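Local structure of beta-ketoacyl synthase (Burkholderia phymatum, 4EWG) at residues A[17-22]-A[34-39]. The protein probably acts as a 3-oxoacyl-[acyl-carrier-protein] synthase, joining an acyl group to malonyl-ACP in fatty acid elongation. Numbering follows the deposited sequence.
Sequences TALGSR and RNAVRR
A type I beta turn, Thr-17 to Gly-20, meets the loop that leads into strand 38-39, with Ala-18 and Leu-19 of the turn touching Ala-36. The contact is small and wholly apolar. Ala-36 CB points almost straight at Ala-18 CB, 3.6 Å away, while the Ala-18 methyl meets it at a slant. Leu-19 adds one branch: its CD2 comes within 4.2 Å of Ala-36 CB. The first torsion of Leu-19 (chi1 -67°) sets CG beside the backbone N and anti to the carbonyl carbon, and this brings the end of the side chain nearer to Ala-36. The same side chain also packs on Ile-26, Ala-29 and Leu-30 of helix 23-32 and on Trp-351.

In the thiolase fold of the ketosynthases, residues 17-22 link strand 8-16 of the core mixed sheet to helix 23-32. The loop 34-37 follows that helix, so the contact brings together the chain entering the helix and the chain leaving it. Gly-20 N to Thr-17 O, 2.9 Å, closes the beta turn. Thr-17 OG1 also accepts from Leu-19 N, which makes an ST turn, and donates to Gly-20 O at 2.7 Å, in the carbonyl plane and on a lone pair.

The opposing loop has its own braces. Asn-35 OD1 takes the N-H of Val-37 at 3.0 Å in an Asx turn, with the donor well above the amide plane. Asn-35 ND2 binds Pro-219 O. Arg-38 folds back over the loop: its NH1 donates to Val-37 O at 2.8 Å, nearly straight (168°), and weakly to Asn-35 O. Ala-36 itself is buried and is tied through its backbone to Tyr-336.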
loop_
_atom_site.group_PDB
_atom_site.type_symbol
_atom_site.label_atom_id
_atom_site.label_comp_id
_atom_site.label_asym_id
_atom_site.label_seq_id
_atom_site.Cartn_x
_atom_site.Cartn_y
_atom_site.Cartn_z
ATOM N N THR A 17 16.130 14.609 6.951
ATOM C CA THR A 17 15.133 15.689 7.125
ATOM C C THR A 17 15.698 17.079 6.845
ATOM O O THR A 17 16.908 17.257 6.786
ATOM C CB THR A 17 14.566 15.747 8.583
ATOM O OG1 THR A 17 15.428 16.544 9.407
ATOM C CG2 THR A 17 14.370 14.326 9.212
ATOM N N ALA A 18 14.806 18.074 6.724
ATOM C CA ALA A 18 15.226 19.449 6.406
ATOM C C ALA A 18 16.101 20.027 7.522
ATOM O O ALA A 18 16.870 20.997 7.297
ATOM C CB ALA A 18 14.028 20.335 6.147
ATOM N N LEU A 19 16.014 19.425 8.714
ATOM C CA LEU A 19 16.793 19.888 9.862
ATOM C C LEU A 19 18.005 19.032 10.113
ATOM O O LEU A 19 18.747 19.300 11.061
ATOM C CB LEU A 19 15.928 19.941 11.144
ATOM C CG LEU A 19 14.793 20.970 11.190
ATOM C CD1 LEU A 19 14.286 21.163 12.618
ATOM C CD2 LEU A 19 15.232 22.293 10.615
ATOM N N GLY A 20 18.209 18.005 9.295
ATOM C CA GLY A 20 19.416 17.154 9.393
ATOM C C GLY A 20 19.028 15.726 9.697
ATOM O O GLY A 20 17.822 15.397 9.671
ATOM N N SER A 21 20.049 14.879 9.961
ATOM C CA SER A 21 19.846 13.479 10.370
ATOM C C SER A 21 20.085 13.186 11.835
ATOM O O SER A 21 19.290 12.492 12.448
ATOM C CB SER A 21 20.667 12.542 9.546
ATOM O OG SER A 21 20.013 12.345 8.302
ATOM N N ARG A 22 21.140 13.703 12.415
ATOM C CA ARG A 22 21.406 13.416 13.833
ATOM C C ARG A 22 20.454 14.209 14.719
ATOM O O ARG A 22 20.114 15.344 14.403
ATOM C CB ARG A 22 22.825 13.787 14.215
ATOM C CG ARG A 22 23.930 13.105 13.427
ATOM C CD ARG A 22 25.214 13.879 13.619
ATOM N NE ARG A 22 25.598 14.008 15.032
ATOM C CZ ARG A 22 26.243 13.065 15.746
ATOM N NH1 ARG A 22 26.552 11.883 15.207
ATOM N NH2 ARG A 22 26.580 13.298 17.021
ATOM N N ARG A 34 13.907 28.741 13.939
ATOM C CA ARG A 34 13.658 29.121 12.551
ATOM C C ARG A 34 13.125 27.919 11.840
ATOM O O ARG A 34 13.580 26.815 12.070
ATOM C CB ARG A 34 14.927 29.586 11.865
ATOM N N ASN A 35 12.144 28.111 10.970
ATOM C CA ASN A 35 11.655 27.017 10.183
ATOM C C ASN A 35 12.575 26.740 9.000
ATOM O O ASN A 35 13.541 27.463 8.758
ATOM C CB ASN A 35 10.185 27.238 9.757
ATOM C CG ASN A 35 10.020 28.308 8.714
ATOM O OD1 ASN A 35 10.957 28.645 7.987
ATOM N ND2 ASN A 35 8.801 28.832 8.613
ATOM N N ALA A 36 12.285 25.658 8.283
ATOM C CA ALA A 36 13.085 25.265 7.122
ATOM C C ALA A 36 12.371 25.620 5.817
ATOM O O ALA A 36 12.643 25.026 4.791
ATOM C CB ALA A 36 13.377 23.777 7.162
ATOM N N VAL A 37 11.488 26.613 5.863
ATOM C CA VAL A 37 10.728 27.025 4.675
ATOM C C VAL A 37 11.544 28.006 3.804
ATOM O O VAL A 37 12.262 28.862 4.323
ATOM C CB VAL A 37 9.406 27.665 5.073
ATOM C CG1 VAL A 37 8.665 28.171 3.854
ATOM C CG2 VAL A 37 8.548 26.657 5.804
ATOM N N ARG A 38 11.474 27.837 2.485
ATOM C CA ARG A 38 12.187 28.714 1.563
ATOM C C ARG A 38 11.308 29.070 0.364
ATOM O O ARG A 38 10.349 28.362 0.067
ATOM C CB ARG A 38 13.448 28.013 1.044
ATOM C CG ARG A 38 14.385 27.518 2.133
ATOM C CD ARG A 38 15.105 28.683 2.827
ATOM N NE ARG A 38 16.061 28.226 3.837
ATOM C CZ ARG A 38 15.801 27.943 5.116
ATOM N NH1 ARG A 38 14.585 28.035 5.619
ATOM N NH2 ARG A 38 16.785 27.538 5.907
ATOM N N ARG A 39 11.642 30.182 -0.301
ATOM C CA ARG A 39 11.015 30.536 -1.556
ATOM C C ARG A 39 11.533 29.527 -2.595
ATOM O O ARG A 39 12.675 29.032 -2.501
ATOM C CB ARG A 39 11.287 32.009 -1.941
#